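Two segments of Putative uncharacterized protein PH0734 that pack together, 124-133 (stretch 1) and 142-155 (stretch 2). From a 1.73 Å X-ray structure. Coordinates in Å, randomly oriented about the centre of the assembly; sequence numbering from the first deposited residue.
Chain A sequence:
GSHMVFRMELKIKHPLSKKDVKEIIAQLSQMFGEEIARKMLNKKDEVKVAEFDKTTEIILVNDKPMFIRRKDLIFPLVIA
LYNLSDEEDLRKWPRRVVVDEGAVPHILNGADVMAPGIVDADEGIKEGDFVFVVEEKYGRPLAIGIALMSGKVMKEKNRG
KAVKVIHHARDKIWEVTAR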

# COMPACT_ATOMS: atom_id res chain seq x y z
N GLY A 124 -7.89 8.53 9.97
CA GLY A 124 -8.97 8.14 9.07
C GLY A 124 -9.09 6.64 8.87
O GLY A 124 -10.12 6.15 8.39
N ILE A 125 -8.04 5.90 9.23
CA ILE A 125 -7.99 4.44 9.09
C ILE A 125 -9.03 3.75 9.98
O ILE A 125 -9.13 4.05 11.18
CB ILE A 125 -6.57 3.88 9.43
CG1 ILE A 125 -5.54 4.28 8.38
CG2 ILE A 125 -6.60 2.36 9.57
CD1 ILE A 125 -4.10 4.17 8.86
N LYS A 126 -9.79 2.84 9.39
CA LYS A 126 -10.70 1.96 10.14
C LYS A 126 -10.22 0.52 10.03
O LYS A 126 -9.54 0.17 9.07
CB LYS A 126 -12.12 2.04 9.57
CG LYS A 126 -12.81 3.38 9.81
CD LYS A 126 -14.32 3.26 9.56
CE LYS A 126 -14.66 3.17 8.08
NZ LYS A 126 -14.49 4.48 7.38
N GLU A 127 -10.58 -0.30 11.01
CA GLU A 127 -10.31 -1.74 10.94
C GLU A 127 -10.78 -2.27 9.59
O GLU A 127 -11.88 -1.94 9.15
CB GLU A 127 -11.03 -2.50 12.05
CG GLU A 127 -10.51 -2.22 13.45
CD GLU A 127 -11.11 -3.15 14.50
OE1 GLU A 127 -11.68 -4.20 14.13
OE2 GLU A 127 -10.99 -2.84 15.71
N GLY A 128 -9.93 -3.06 8.93
CA GLY A 128 -10.27 -3.65 7.64
C GLY A 128 -9.73 -2.89 6.45
O GLY A 128 -9.65 -3.44 5.35
N ASP A 129 -9.36 -1.63 6.67
CA ASP A 129 -8.81 -0.76 5.61
C ASP A 129 -7.44 -1.25 5.15
O ASP A 129 -6.63 -1.71 5.97
CB ASP A 129 -8.65 0.68 6.11
CG ASP A 129 -9.96 1.47 6.13
OD1 ASP A 129 -11.02 0.94 5.71
OD2 ASP A 129 -9.92 2.64 6.57
N PHE A 130 -7.19 -1.14 3.85
CA PHE A 130 -5.84 -1.29 3.31
C PHE A 130 -5.00 -0.13 3.82
O PHE A 130 -5.46 1.02 3.82
CB PHE A 130 -5.85 -1.20 1.78
CG PHE A 130 -6.13 -2.49 1.08
CD1 PHE A 130 -5.50 -3.67 1.45
CD2 PHE A 130 -7.00 -2.51 -0.01
CE1 PHE A 130 -5.75 -4.86 0.77
CE2 PHE A 130 -7.26 -3.69 -0.69
CZ PHE A 130 -6.63 -4.87 -0.30
N VAL A 131 -3.78 -0.42 4.24
CA VAL A 131 -2.86 0.61 4.73
C VAL A 131 -1.47 0.37 4.16
O VAL A 131 -1.16 -0.73 3.70
CB VAL A 131 -2.79 0.65 6.28
CG1 VAL A 131 -4.14 1.08 6.89
CG2 VAL A 131 -2.31 -0.69 6.86
N PHE A 132 -0.61 1.39 4.18
CA PHE A 132 0.80 1.16 3.93
C PHE A 132 1.61 1.50 5.18
O PHE A 132 1.16 2.27 6.03
CB PHE A 132 1.33 1.93 2.71
CG PHE A 132 1.37 3.41 2.90
CD1 PHE A 132 2.51 4.04 3.39
CD2 PHE A 132 0.26 4.19 2.58
CE1 PHE A 132 2.54 5.42 3.58
CE2 PHE A 132 0.29 5.57 2.76
CZ PHE A 132 1.43 6.18 3.26
N VAL A 133 2.79 0.90 5.26
CA VAL A 133 3.67 1.03 6.42
C VAL A 133 4.93 1.76 5.97
O VAL A 133 5.55 1.36 4.99
CB VAL A 133 4.04 -0.35 6.99
CG1 VAL A 133 4.88 -0.20 8.26
CG2 VAL A 133 2.78 -1.18 7.26
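Stretch 2 (142-155) LAIGIALMSGKVMK

Stretch 2 runs back along stretch 1 as an antiparallel partner: strand 142-147 lies beside strand 130-133 with their N-to-C directions at 146° and a closest axis approach of 4.5 Å. Beyond Ala 147 the chain passes through a loop into a helix beginning at Gly 151, and this second half meets the loop that precedes the strand of stretch 1.

At that end, Ile 125 (chi1 m, chi2 t) points toward stretch 2. Its CG2 lies 3.6 Å from Ala 147 CB and 4.2 Å from Met 154 CE, so one methyl touches both the strand's last residue and the helix. Its carbonyl accepts from the first helical residue, with Gly 151 N 2.9 Å from Ile 125 O. Gly 151 is well suited to this spot: an ideal CB there would come within 3.4 Å of Ile 125 CB. Just before it, Ser 150 caps the helix, its OG 3.1 Å from Val 153 N.

Lys 126 to Asp 129 form a type II turn, closed by Asp 129 N to Lys 126 O at 3.0 Å. The side chain of Lys 126 starts away from stretch 2, whereas Glu 127 lies along the loop, its CG 3.7 Å from Met 149 C. Gly 128, with phi at 97°, takes the turn position where a side chain would jam against the preceding carbonyl, and its N donates to Ala 147 O at 2.8 Å. Ala 147 N returns a bond to Asp 129 O, also at 2.8 Å, so the pairing begins before the strand itself.

Phe 130 faces Ile 146 in a non-hydrogen-bonded pair, CE1 to CG1 4.3 Å, while Gly 145 O approaches the edge of its ring. Val 131 pairs with Gly 145 through two bonds: Val 131 N to Gly 145 O at 2.8 Å and Gly 145 N to Val 131 O at 2.9 Å. Val 131 also reaches diagonally to Ala 147, its CG1 4.0 Å from Ala 147 CB. Phe 132 and Ile 144 share the sheet face of Phe 130 and Ile 146; they touch near their bases, CB to CG2 4.0 Å, before their ends lead away. Val 133, on the face of Val 131, donates from N to Ala 143 O and accepts at O from Leu 142 N, both at 2.8 Å, and its CG2 rests 4.2 Å from Ala 143 CB.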

# COMPACT_ATOMS: atom_id res chain seq x y z
N LEU A 142 7.67 0.17 3.69
CA LEU A 142 8.20 -1.15 4.00
C LEU A 142 7.23 -2.23 3.56
O LEU A 142 7.63 -3.35 3.23
CB LEU A 142 8.40 -1.30 5.51
CG LEU A 142 9.15 -0.20 6.27
CD1 LEU A 142 9.13 -0.51 7.75
CD2 LEU A 142 10.58 -0.08 5.76
N ALA A 143 5.94 -1.90 3.57
CA ALA A 143 4.90 -2.92 3.44
C ALA A 143 3.53 -2.33 3.19
O ALA A 143 3.30 -1.14 3.41
CB ALA A 143 4.86 -3.78 4.72
N ILE A 144 2.62 -3.19 2.75
CA ILE A 144 1.21 -2.85 2.68
C ILE A 144 0.43 -3.96 3.39
O ILE A 144 0.93 -5.09 3.52
CB ILE A 144 0.70 -2.64 1.23
CG1 ILE A 144 0.91 -3.90 0.37
CG2 ILE A 144 1.40 -1.44 0.57
CD1 ILE A 144 0.12 -3.90 -0.94
N GLY A 145 -0.77 -3.63 3.85
CA GLY A 145 -1.56 -4.61 4.58
C GLY A 145 -2.94 -4.15 4.98
O GLY A 145 -3.46 -3.15 4.47
N ILE A 146 -3.54 -4.90 5.90
CA ILE A 146 -4.88 -4.65 6.37
C ILE A 146 -4.83 -4.22 7.83
O ILE A 146 -4.22 -4.91 8.66
CB ILE A 146 -5.77 -5.92 6.24
CG1 ILE A 146 -5.76 -6.42 4.79
CG2 ILE A 146 -7.19 -5.63 6.74
CD1 ILE A 146 -6.47 -7.75 4.58
N ALA A 147 -5.48 -3.10 8.13
CA ALA A 147 -5.56 -2.59 9.49
C ALA A 147 -6.37 -3.53 10.38
O ALA A 147 -7.47 -3.94 10.01
CB ALA A 147 -6.17 -1.21 9.50
N LEU A 148 -5.80 -3.86 11.54
CA LEU A 148 -6.49 -4.67 12.55
C LEU A 148 -6.97 -3.79 13.70
O LEU A 148 -7.64 -4.27 14.64
CB LEU A 148 -5.58 -5.79 13.07
CG LEU A 148 -4.92 -6.71 12.03
CD1 LEU A 148 -3.95 -7.65 12.71
CD2 LEU A 148 -5.95 -7.48 11.22
N MET A 149 -6.62 -2.51 13.63
CA MET A 149 -7.05 -1.49 14.57
C MET A 149 -7.41 -0.24 13.77
O MET A 149 -6.93 -0.06 12.65
CB MET A 149 -5.92 -1.13 15.53
CG MET A 149 -5.40 -2.26 16.41
SD MET A 149 -3.89 -1.74 17.25
CE MET A 149 -3.70 -3.06 18.45
N SER A 150 -8.23 0.64 14.34
CA SER A 150 -8.42 1.97 13.76
C SER A 150 -7.11 2.76 13.88
O SER A 150 -6.25 2.42 14.70
CB SER A 150 -9.55 2.71 14.46
OG SER A 150 -9.14 3.10 15.76
N GLY A 151 -6.97 3.81 13.07
CA GLY A 151 -5.81 4.70 13.17
C GLY A 151 -5.65 5.31 14.55
O GLY A 151 -4.54 5.39 15.07
N LYS A 152 -6.76 5.74 15.14
CA LYS A 152 -6.76 6.29 16.49
C LYS A 152 -6.24 5.28 17.51
O LYS A 152 -5.42 5.61 18.37
CB LYS A 152 -8.17 6.74 16.89
CG LYS A 152 -8.62 8.04 16.23
CD LYS A 152 -10.05 8.41 16.62
CE LYS A 152 -10.16 8.84 18.08
NZ LYS A 152 -9.62 10.21 18.32
N VAL A 153 -6.72 4.04 17.40
CA VAL A 153 -6.32 2.98 18.32
C VAL A 153 -4.83 2.64 18.14
O VAL A 153 -4.12 2.42 19.12
CB VAL A 153 -7.25 1.74 18.22
CG1 VAL A 153 -6.66 0.55 18.96
CG2 VAL A 153 -8.63 2.09 18.77
N MET A 154 -4.37 2.66 16.89
CA MET A 154 -2.95 2.45 16.59
C MET A 154 -2.04 3.46 17.30
O MET A 154 -0.95 3.11 17.74
CB MET A 154 -2.68 2.53 15.08
CG MET A 154 -3.24 1.39 14.26
SD MET A 154 -2.63 1.51 12.57
CE MET A 154 -3.67 0.30 11.74
N LYS A 155 -2.50 4.71 17.41
CA LYS A 155 -1.73 5.76 18.07
C LYS A 155 -1.77 5.67 19.60
O LYS A 155 -0.83 6.09 20.28
CB LYS A 155 -2.23 7.14 17.62
CG LYS A 155 -1.90 7.44 16.16
CD LYS A 155 -2.60 8.71 15.66
CE LYS A 155 -1.96 9.96 16.25
NZ LYS A 155 -2.76 11.18 15.93
O HOH W 1 -9.45 6.08 13.85
O HOH W 2 -9.72 -0.52 16.58